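Local coordinates for protein protease (Helicobacter pylori, PDB 5EUF) that acts as a zinc-dependent M16-family protease, probably a virulence factor that cleaves the human junctional adhesion molecule JAM-A and weakens the gastric epithelial barrier, at residues B[18-23]-B[374-379]; B[57-62]-B[91-96]; B[76-81]-B[99-104]; B[352-357]-B[389-394]. All blocks are in the same frame, centred on the assembly; numbering follows the deposited sequence.

Contact 1 of 4, residues B[18-23]-B[374-379]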
# COMPACT_ATOMS: atom_id res chain seq x y z
N GLN B 18 -13.09 -19.30 23.15
CA GLN B 18 -13.90 -20.40 22.65
C GLN B 18 -13.14 -21.71 22.74
O GLN B 18 -11.97 -21.79 22.37
CB GLN B 18 -14.34 -20.13 21.21
CG GLN B 18 -15.26 -21.20 20.64
CD GLN B 18 -15.79 -20.83 19.27
OE1 GLN B 18 -15.34 -19.87 18.65
NE2 GLN B 18 -16.77 -21.60 18.79
N VAL B 19 -13.81 -22.75 23.24
CA VAL B 19 -13.20 -24.07 23.35
C VAL B 19 -13.98 -25.08 22.53
O VAL B 19 -15.16 -25.31 22.78
CB VAL B 19 -13.12 -24.54 24.81
CG1 VAL B 19 -12.16 -25.71 24.94
CG2 VAL B 19 -12.70 -23.40 25.72
N VAL B 20 -13.31 -25.69 21.56
CA VAL B 20 -13.96 -26.66 20.68
C VAL B 20 -13.32 -28.04 20.79
O VAL B 20 -12.13 -28.21 20.55
CB VAL B 20 -13.91 -26.21 19.21
CG1 VAL B 20 -14.62 -27.22 18.32
CG2 VAL B 20 -14.53 -24.82 19.06
N SER B 21 -14.14 -29.02 21.17
CA SER B 21 -13.70 -30.40 21.29
C SER B 21 -14.28 -31.25 20.16
O SER B 21 -15.49 -31.28 19.96
CB SER B 21 -14.11 -30.97 22.65
OG SER B 21 -13.89 -32.37 22.71
N VAL B 22 -13.41 -31.93 19.42
CA VAL B 22 -13.85 -32.80 18.34
C VAL B 22 -13.36 -34.23 18.57
O VAL B 22 -12.31 -34.62 18.07
CB VAL B 22 -13.34 -32.30 16.96
CG1 VAL B 22 -14.07 -33.02 15.83
CG2 VAL B 22 -13.53 -30.80 16.84
N PRO B 23 -14.13 -35.01 19.34
CA PRO B 23 -13.75 -36.38 19.68
C PRO B 23 -13.68 -37.30 18.47
O PRO B 23 -14.43 -37.12 17.51
CB PRO B 23 -14.87 -36.84 20.63
CG PRO B 23 -15.47 -35.58 21.14
CD PRO B 23 -15.37 -34.60 20.02
N ASP B 374 -9.95 -23.51 10.01
CA ASP B 374 -10.22 -22.50 9.00
C ASP B 374 -11.64 -21.96 9.11
O ASP B 374 -11.88 -20.78 8.87
CB ASP B 374 -9.95 -23.05 7.60
CG ASP B 374 -8.48 -23.27 7.33
OD1 ASP B 374 -7.67 -22.40 7.73
OD2 ASP B 374 -8.12 -24.30 6.72
N TYR B 375 -12.58 -22.83 9.48
CA TYR B 375 -13.99 -22.46 9.50
C TYR B 375 -14.44 -21.92 10.86
O TYR B 375 -15.44 -21.20 10.95
CB TYR B 375 -14.86 -23.65 9.09
CG TYR B 375 -14.81 -23.94 7.61
CD1 TYR B 375 -13.73 -24.61 7.05
CD2 TYR B 375 -15.83 -23.53 6.77
CE1 TYR B 375 -13.67 -24.86 5.69
CE2 TYR B 375 -15.79 -23.78 5.41
CZ TYR B 375 -14.71 -24.44 4.88
OH TYR B 375 -14.65 -24.69 3.53
N LEU B 376 -13.71 -22.27 11.91
CA LEU B 376 -14.02 -21.77 13.25
C LEU B 376 -13.70 -20.29 13.38
O LEU B 376 -14.50 -19.52 13.90
CB LEU B 376 -13.25 -22.56 14.31
CG LEU B 376 -13.85 -23.90 14.73
CD1 LEU B 376 -12.83 -24.70 15.51
CD2 LEU B 376 -15.10 -23.66 15.55
N VAL B 377 -12.53 -19.90 12.89
CA VAL B 377 -12.08 -18.51 12.97
C VAL B 377 -12.99 -17.59 12.16
O VAL B 377 -12.99 -16.37 12.36
CB VAL B 377 -10.63 -18.35 12.47
CG1 VAL B 377 -9.69 -19.19 13.31
CG2 VAL B 377 -10.52 -18.73 11.01
N GLN B 378 -13.77 -18.18 11.26
CA GLN B 378 -14.71 -17.42 10.44
C GLN B 378 -16.13 -17.58 10.97
O GLN B 378 -17.06 -16.94 10.47
CB GLN B 378 -14.64 -17.87 8.98
CG GLN B 378 -13.24 -17.85 8.39
CD GLN B 378 -12.63 -16.47 8.37
OE1 GLN B 378 -13.35 -15.46 8.42
NE2 GLN B 378 -11.31 -16.40 8.29
N ASN B 379 -16.29 -18.42 11.99
CA ASN B 379 -17.59 -18.80 12.51
C ASN B 379 -18.49 -19.31 11.39
O ASN B 379 -19.57 -18.77 11.15
CB ASN B 379 -18.25 -17.63 13.24
CG ASN B 379 -19.35 -18.07 14.20
OD1 ASN B 379 -20.04 -19.06 13.96
ND2 ASN B 379 -19.50 -17.34 15.30
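L376 packs against V20 and Q18, with its isobutyl end pointing at strand 18-23. The contact joins this strand to the C-terminal part of helix 365-376, and it is small and mostly apolar. L376 has the most surface buried here, V20 comes second and Q18 third. L376 and V20 reach toward each other, tip to tip. Both methyls of L376 meet V20 CG2. CD2 of L376 is 3.7 Å from CG2 of V20. CD1 of L376 is 3.9 Å from the same V20 CG2, and it reaches V20 CB as well, at 4.1 Å. The V20 methyl is therefore straddled by the leucine fork. CG of L376 stands anti to its carbonyl carbon (chi1 -82°), which sends the fork away from the helix and toward the strand. Q18 adds a looser flank. Its extended chain passes across L376 at a slant, and its NE2 comes to 4.2 Å from L376 CD2. That amide nitrogen has a polar partner in S10 OG, so its contact with the leucine is plain van der Waals touch. No hydrogen bond links the two segments. The helix is closed by a Schellman motif with N379 at positive phi, and N379 N bonds to L376 O at 2.8 Å. L376 also leans on L381 of helix 381-385. On the strand side, V20 rests beside L195 of strand 192-198, its parallel neighbour, while V19 and S21 pack on helix 202-213. The contact thus sets helix 365-376 against one face of the mixed sheet, and helix 202-213 covers the other.

Contact 2 of 4, residues B[57-62]-B[91-96]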
# COMPACT_ATOMS: atom_id res chain seq x y z
N HIS B 57 7.39 -16.40 15.83
CA HIS B 57 8.74 -16.72 16.29
C HIS B 57 8.90 -16.43 17.78
O HIS B 57 9.51 -17.21 18.52
CB HIS B 57 9.79 -15.94 15.50
CG HIS B 57 10.00 -16.44 14.10
ND1 HIS B 57 8.96 -16.68 13.23
CD2 HIS B 57 11.14 -16.75 13.43
CE1 HIS B 57 9.45 -17.11 12.08
NE2 HIS B 57 10.76 -17.16 12.17
N LEU B 58 8.35 -15.31 18.23
CA LEU B 58 8.51 -14.86 19.61
C LEU B 58 7.64 -15.64 20.59
O LEU B 58 7.90 -15.64 21.79
CB LEU B 58 8.20 -13.37 19.72
CG LEU B 58 9.15 -12.43 18.98
CD1 LEU B 58 8.79 -10.98 19.23
CD2 LEU B 58 10.59 -12.70 19.39
N ASN B 59 6.63 -16.33 20.07
CA ASN B 59 5.70 -17.08 20.91
C ASN B 59 6.38 -18.26 21.61
O ASN B 59 5.86 -18.80 22.59
CB ASN B 59 4.52 -17.57 20.08
CG ASN B 59 3.27 -17.80 20.92
OD1 ASN B 59 2.63 -16.85 21.37
ND2 ASN B 59 2.91 -19.06 21.12
N PHE B 60 7.54 -18.66 21.10
CA PHE B 60 8.28 -19.77 21.69
C PHE B 60 9.49 -19.28 22.47
O PHE B 60 10.45 -20.03 22.70
CB PHE B 60 8.71 -20.75 20.59
CG PHE B 60 7.56 -21.33 19.83
CD1 PHE B 60 6.85 -22.41 20.34
CD2 PHE B 60 7.17 -20.80 18.61
CE1 PHE B 60 5.78 -22.94 19.65
CE2 PHE B 60 6.10 -21.33 17.92
CZ PHE B 60 5.40 -22.40 18.44
N LYS B 61 9.44 -18.02 22.89
CA LYS B 61 10.48 -17.46 23.73
C LYS B 61 10.05 -17.54 25.19
O LYS B 61 9.11 -18.25 25.53
CB LYS B 61 10.78 -16.01 23.33
CG LYS B 61 11.28 -15.86 21.90
CD LYS B 61 12.59 -16.59 21.69
CE LYS B 61 13.09 -16.43 20.26
NZ LYS B 61 14.38 -17.14 20.02
N SER B 62 10.74 -16.79 26.06
CA SER B 62 10.54 -16.92 27.50
C SER B 62 9.18 -16.42 27.96
O SER B 62 8.62 -15.47 27.40
CB SER B 62 11.63 -16.16 28.26
OG SER B 62 11.49 -14.76 28.08
N THR B 91 -3.58 -16.89 12.75
CA THR B 91 -2.36 -17.42 13.35
C THR B 91 -2.68 -18.71 14.10
O THR B 91 -3.62 -18.74 14.90
CB THR B 91 -1.71 -16.41 14.32
OG1 THR B 91 -1.33 -15.23 13.60
CG2 THR B 91 -0.48 -17.01 14.97
N ARG B 92 -1.91 -19.76 13.85
CA ARG B 92 -2.28 -21.09 14.34
C ARG B 92 -1.12 -21.87 14.96
O ARG B 92 -0.07 -22.05 14.35
CB ARG B 92 -2.88 -21.90 13.19
CG ARG B 92 -3.21 -23.34 13.51
CD ARG B 92 -3.99 -23.96 12.36
NE ARG B 92 -4.30 -25.36 12.59
CZ ARG B 92 -3.60 -26.37 12.09
NH1 ARG B 92 -3.96 -27.62 12.35
NH2 ARG B 92 -2.53 -26.13 11.34
N TYR B 93 -1.33 -22.33 16.19
CA TYR B 93 -0.36 -23.17 16.90
C TYR B 93 -0.99 -24.51 17.24
O TYR B 93 -2.17 -24.57 17.58
CB TYR B 93 0.13 -22.48 18.18
CG TYR B 93 0.66 -21.08 18.01
CD1 TYR B 93 2.01 -20.85 17.79
CD2 TYR B 93 -0.19 -19.98 18.09
CE1 TYR B 93 2.50 -19.56 17.64
CE2 TYR B 93 0.29 -18.69 17.94
CZ TYR B 93 1.64 -18.49 17.71
OH TYR B 93 2.13 -17.21 17.57
N PHE B 94 -0.21 -25.59 17.17
CA PHE B 94 -0.74 -26.90 17.56
C PHE B 94 0.34 -27.88 18.03
O PHE B 94 1.48 -27.85 17.56
CB PHE B 94 -1.53 -27.53 16.40
CG PHE B 94 -0.70 -27.79 15.17
CD1 PHE B 94 -0.04 -29.00 15.00
CD2 PHE B 94 -0.61 -26.84 14.16
CE1 PHE B 94 0.72 -29.24 13.87
CE2 PHE B 94 0.14 -27.08 13.03
CZ PHE B 94 0.80 -28.28 12.88
N ILE B 95 -0.05 -28.74 18.96
CA ILE B 95 0.82 -29.81 19.45
C ILE B 95 0.27 -31.17 19.07
O ILE B 95 -0.90 -31.47 19.31
CB ILE B 95 0.98 -29.75 20.99
CG1 ILE B 95 1.70 -28.47 21.42
CG2 ILE B 95 1.74 -30.97 21.49
CD1 ILE B 95 1.89 -28.36 22.92
N LYS B 96 1.11 -32.00 18.46
CA LYS B 96 0.76 -33.38 18.14
C LYS B 96 1.24 -34.32 19.23
O LYS B 96 2.44 -34.48 19.43
CB LYS B 96 1.35 -33.80 16.80
CG LYS B 96 0.59 -33.31 15.59
CD LYS B 96 -0.77 -33.99 15.51
CE LYS B 96 -0.63 -35.49 15.36
NZ LYS B 96 -1.95 -36.15 15.24
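The ring of Y93 has the amide of N59 over one face and the ring of F60 at its edge. N59 and F60 lie just beyond the inverted zinc-binding HxxEH motif of M16 peptidases, two and three residues after H57, where the motif ends in helix 51-58. Y93 lies on strand 91-98 of the mixed sheet in the catalytic domain. The N59 amide and the Y93 ring are stacked, with planes 25° apart. ND2 of N59 sits 3.5 Å from CE1 of Y93, offset toward the rim of the ring. CB of N59 is 3.5 Å from OH of Y93. CG of N59 stands anti to the backbone N (chi1 -155°), and this carries the amide out over the tyrosine. F60 meets the ring differently. Its CZ approaches CD1 of Y93 at 3.8 Å, near the tyrosine plane. The two rings are oblique, with planes at 66° and centroids 5.9 Å apart. F60 also meets F71 edge-to-face.

The side chains of Y93 and E56, the probable proton acceptor, are about 4 Å apart. The contact joins strand 91-98 to the turn that follows the active-site helix. No hydrogen bond crosses between the segments. The phenol of Y93 finds its polar partner in another tyrosine, where Y93 OH is hydrogen-bonded to Y187 OH.

Contact 3 of 4, residues B[76-81]-B[99-104]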
# COMPACT_ATOMS: atom_id res chain seq x y z
N LYS B 76 9.02 -31.96 23.09
CA LYS B 76 9.83 -33.04 22.55
C LYS B 76 10.09 -34.12 23.60
O LYS B 76 10.27 -35.29 23.26
CB LYS B 76 11.16 -32.50 22.01
N ARG B 77 10.10 -33.73 24.87
CA ARG B 77 10.36 -34.66 25.96
C ARG B 77 9.28 -35.73 26.06
O ARG B 77 9.58 -36.89 26.34
CB ARG B 77 10.50 -33.91 27.28
N PHE B 78 8.01 -35.36 25.85
CA PHE B 78 6.96 -36.37 25.85
C PHE B 78 6.64 -36.81 24.42
O PHE B 78 5.52 -37.26 24.13
CB PHE B 78 5.70 -35.89 26.58
CG PHE B 78 5.11 -34.59 26.09
CD1 PHE B 78 5.23 -33.43 26.84
CD2 PHE B 78 4.39 -34.54 24.90
CE1 PHE B 78 4.68 -32.24 26.41
CE2 PHE B 78 3.83 -33.35 24.46
CZ PHE B 78 3.98 -32.20 25.22
N GLY B 79 7.63 -36.71 23.54
CA GLY B 79 7.52 -37.23 22.19
C GLY B 79 6.46 -36.55 21.35
O GLY B 79 5.87 -37.17 20.46
N GLY B 80 6.21 -35.28 21.64
CA GLY B 80 5.21 -34.53 20.90
C GLY B 80 5.79 -33.82 19.70
O GLY B 80 7.00 -33.82 19.47
N VAL B 81 4.91 -33.21 18.91
CA VAL B 81 5.31 -32.40 17.77
C VAL B 81 4.57 -31.08 17.79
O VAL B 81 3.34 -31.06 17.84
CB VAL B 81 5.04 -33.11 16.43
CG1 VAL B 81 5.43 -32.22 15.26
CG2 VAL B 81 5.78 -34.43 16.37
N GLU B 99 -3.39 -38.27 24.50
CA GLU B 99 -4.31 -37.66 25.46
C GLU B 99 -3.67 -37.56 26.84
O GLU B 99 -4.11 -36.77 27.68
CB GLU B 99 -5.61 -38.47 25.54
CG GLU B 99 -5.53 -39.74 26.37
CD GLU B 99 -5.92 -39.53 27.82
OE1 GLU B 99 -6.49 -38.46 28.13
OE2 GLU B 99 -5.65 -40.42 28.65
N ALA B 100 -2.62 -38.35 27.07
CA ALA B 100 -1.90 -38.32 28.33
C ALA B 100 -1.16 -36.99 28.50
O ALA B 100 -0.89 -36.56 29.61
CB ALA B 100 -0.93 -39.48 28.42
N ASN B 101 -0.85 -36.35 27.37
CA ASN B 101 -0.14 -35.08 27.40
C ASN B 101 -1.05 -33.90 27.07
O ASN B 101 -0.57 -32.80 26.79
CB ASN B 101 1.04 -35.11 26.43
CG ASN B 101 2.10 -36.12 26.85
OD1 ASN B 101 2.50 -36.98 26.06
ND2 ASN B 101 2.55 -36.02 28.09
N LEU B 102 -2.35 -34.13 27.10
CA LEU B 102 -3.32 -33.06 26.87
C LEU B 102 -3.21 -31.98 27.93
O LEU B 102 -3.25 -30.79 27.62
CB LEU B 102 -4.75 -33.62 26.86
CG LEU B 102 -5.84 -32.55 26.80
CD1 LEU B 102 -5.79 -31.80 25.48
CD2 LEU B 102 -7.21 -33.17 27.03
N ASP B 103 -3.06 -32.40 29.18
CA ASP B 103 -3.00 -31.47 30.30
C ASP B 103 -1.76 -30.58 30.24
O ASP B 103 -1.86 -29.36 30.40
CB ASP B 103 -3.02 -32.23 31.63
CG ASP B 103 -3.21 -31.31 32.82
OD1 ASP B 103 -4.37 -30.96 33.11
OD2 ASP B 103 -2.20 -30.93 33.46
N LYS B 104 -0.60 -31.18 30.00
CA LYS B 104 0.64 -30.42 29.92
C LYS B 104 0.64 -29.51 28.70
O LYS B 104 1.19 -28.40 28.75
CB LYS B 104 1.84 -31.37 29.87
CG LYS B 104 3.18 -30.66 30.00
CD LYS B 104 3.30 -29.95 31.33
CE LYS B 104 4.66 -29.28 31.48
NZ LYS B 104 4.78 -28.53 32.77
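F78 and N101 meet where a Schellman motif ends helix 70-77 and helix 102-113 begins, in the catalytic half of the M16 fold. G79, at positive phi, is the C-prime residue, with G79 N bonded to K76 O at 3.0 Å and G80 N bonded further back in the helix. Between the two helices the chain runs through strands 81-86 and 91-98, so the contact joins the ends of this hairpin. The F78 ring and the N101 amide are stacked, with planes 27° apart, and the two side chains run past each other in opposite directions. CB of N101 lies over one face of the F78 ring and makes a CH-pi contact, 4.0 Å from the ring centroid. CG of N101 is 3.4 Å from CD2 of F78. F78 holds its CG between the backbone N and the carbonyl carbon (chi1 55°), which turns the ring toward N101. N101 occupies the N-cap position, yet its side chain makes no capping bond and lies on the phenylalanine instead. F78 also touches T97 of strand 91-98. K104, three residues after N101, adds a looser touch: its CG lies 4.2 Å from CE1 of F78.

Contact 4 of 4, residues B[352-357]-B[389-394]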
# COMPACT_ATOMS: atom_id res chain seq x y z
N ILE B 352 -15.11 -38.20 -7.17
CA ILE B 352 -14.70 -39.47 -6.57
C ILE B 352 -13.41 -39.27 -5.78
O ILE B 352 -13.20 -39.92 -4.76
CB ILE B 352 -14.52 -40.59 -7.63
CG1 ILE B 352 -14.25 -41.93 -6.96
CG2 ILE B 352 -13.42 -40.25 -8.61
CD1 ILE B 352 -13.98 -43.06 -7.93
N ASN B 353 -12.57 -38.34 -6.22
CA ASN B 353 -11.33 -38.03 -5.52
C ASN B 353 -11.60 -37.24 -4.24
O ASN B 353 -10.90 -37.40 -3.25
CB ASN B 353 -10.37 -37.25 -6.42
CG ASN B 353 -9.82 -38.10 -7.55
OD1 ASN B 353 -9.79 -39.33 -7.46
ND2 ASN B 353 -9.39 -37.44 -8.62
N GLN B 354 -12.63 -36.40 -4.29
CA GLN B 354 -13.01 -35.60 -3.13
C GLN B 354 -13.57 -36.48 -2.02
O GLN B 354 -13.36 -36.22 -0.84
CB GLN B 354 -14.03 -34.53 -3.54
CG GLN B 354 -14.55 -33.69 -2.38
CD GLN B 354 -13.44 -33.04 -1.58
OE1 GLN B 354 -12.39 -32.70 -2.11
NE2 GLN B 354 -13.68 -32.86 -0.28
N LYS B 355 -14.29 -37.53 -2.41
CA LYS B 355 -14.78 -38.53 -1.46
C LYS B 355 -13.61 -39.20 -0.76
O LYS B 355 -13.59 -39.31 0.47
CB LYS B 355 -15.64 -39.58 -2.16
CG LYS B 355 -17.10 -39.19 -2.38
CD LYS B 355 -17.83 -40.27 -3.16
CE LYS B 355 -19.33 -39.99 -3.27
NZ LYS B 355 -20.05 -40.20 -1.98
N ALA B 356 -12.64 -39.65 -1.54
CA ALA B 356 -11.50 -40.39 -1.02
C ALA B 356 -10.65 -39.55 -0.06
O ALA B 356 -10.18 -40.05 0.96
CB ALA B 356 -10.64 -40.92 -2.16
N ASP B 357 -10.46 -38.28 -0.40
CA ASP B 357 -9.68 -37.39 0.44
C ASP B 357 -10.41 -37.08 1.74
O ASP B 357 -9.80 -36.97 2.80
CB ASP B 357 -9.35 -36.09 -0.31
CG ASP B 357 -8.38 -36.31 -1.45
OD1 ASP B 357 -7.69 -37.35 -1.45
OD2 ASP B 357 -8.31 -35.44 -2.35
N GLN B 389 -21.92 -32.19 0.61
CA GLN B 389 -23.14 -32.32 -0.17
C GLN B 389 -23.18 -31.29 -1.30
O GLN B 389 -23.63 -31.59 -2.40
CB GLN B 389 -24.37 -32.16 0.73
CG GLN B 389 -25.68 -32.51 0.04
CD GLN B 389 -25.71 -33.95 -0.47
OE1 GLN B 389 -25.15 -34.85 0.16
NE2 GLN B 389 -26.36 -34.16 -1.61
N GLN B 390 -22.68 -30.09 -1.02
CA GLN B 390 -22.66 -29.03 -2.03
C GLN B 390 -21.70 -29.38 -3.15
O GLN B 390 -21.94 -29.06 -4.32
CB GLN B 390 -22.29 -27.69 -1.39
CG GLN B 390 -23.41 -27.04 -0.60
CD GLN B 390 -23.06 -25.63 -0.15
OE1 GLN B 390 -22.20 -24.97 -0.72
NE2 GLN B 390 -23.75 -25.16 0.89
N PHE B 391 -20.60 -30.03 -2.79
CA PHE B 391 -19.57 -30.39 -3.75
C PHE B 391 -20.05 -31.49 -4.69
O PHE B 391 -19.81 -31.44 -5.89
CB PHE B 391 -18.29 -30.83 -3.03
CG PHE B 391 -17.07 -30.84 -3.91
CD1 PHE B 391 -16.78 -31.93 -4.70
CD2 PHE B 391 -16.21 -29.75 -3.92
CE1 PHE B 391 -15.65 -31.94 -5.50
CE2 PHE B 391 -15.08 -29.75 -4.72
CZ PHE B 391 -14.80 -30.85 -5.51
N LEU B 392 -20.74 -32.48 -4.12
CA LEU B 392 -21.19 -33.63 -4.89
C LEU B 392 -22.45 -33.33 -5.70
O LEU B 392 -22.84 -34.12 -6.55
CB LEU B 392 -21.44 -34.82 -3.96
CG LEU B 392 -20.22 -35.25 -3.13
CD1 LEU B 392 -20.56 -36.43 -2.24
CD2 LEU B 392 -19.04 -35.56 -4.04
N ASP B 393 -23.07 -32.18 -5.44
CA ASP B 393 -24.24 -31.76 -6.19
C ASP B 393 -23.86 -30.75 -7.27
O ASP B 393 -24.72 -30.22 -7.96
CB ASP B 393 -25.30 -31.16 -5.27
CG ASP B 393 -25.92 -32.19 -4.35
OD1 ASP B 393 -25.92 -33.39 -4.71
OD2 ASP B 393 -26.41 -31.80 -3.27
N LEU B 394 -22.56 -30.49 -7.40
CA LEU B 394 -22.08 -29.57 -8.43
C LEU B 394 -22.31 -30.15 -9.81
O LEU B 394 -21.96 -31.30 -10.08
CB LEU B 394 -20.59 -29.26 -8.23
CG LEU B 394 -20.19 -28.29 -7.12
CD1 LEU B 394 -18.69 -28.33 -6.90
CD2 LEU B 394 -20.64 -26.88 -7.45
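Q354 and F391 make the aromatic part of this contact. The aliphatic part of the glutamine lies on the ring. CG of Q354 is over one face, 3.9 Å from the F391 ring centroid in a CH-pi contact. CB of Q354 is 3.6 Å from CE1 of F391. The bend of Q354 at chi2 (54°) leaves CB and CG on the ring and carries the amide toward Q388, whose OE1 accepts from its NE2. L394 CD1 lies toward the rim of the opposite ring face.

The aliphatic part is K355 with L392. The two side chains cross at about a right angle. NZ and CE of K355 lie 3.8 and 3.9 Å from CD1 of L392.

Polar bonds flank the packing, but none joins the two segments. Q389 NE2 donates to D393 OD2 at 2.9 Å, on the syn side but tilted out of the carboxylate plane, within the C-terminal turn. K351 NZ bonds to both L392 O and L394 O. F391 and L394 also pack on A271 of helix 266-276. Helices 344-361, 387-392 and 266-276 thus meet around F391 in the C-terminal half of the M16 fold, away from the annotated zinc site.

How the contacts relate
Contacts 2 and 3 are neighbours in the catalytic domain, their centres 15 Å apart. K96 and V81 link them through a backbone hydrogen bond between neighbouring antiparallel strands. Contact 1 reaches the same sheet as contact 2, with centres 18 Å apart. Along the chain, contacts 2 and 3 are both nested inside the loop closed by contact 1. Contact 4 lies about 34 Å from contact 2, centre to centre, on the opposite side of the chain centre. Contacts 1 and 4 cross because their segments alternate along the chain; helices 344-361 and 365-376 are consecutive. Contact 2 includes H57, which probably binds zinc, and its F60 side chain is about 9 Å from a bound zinc ion. Contacts 1, 3 and 4 lie away from the annotated sites.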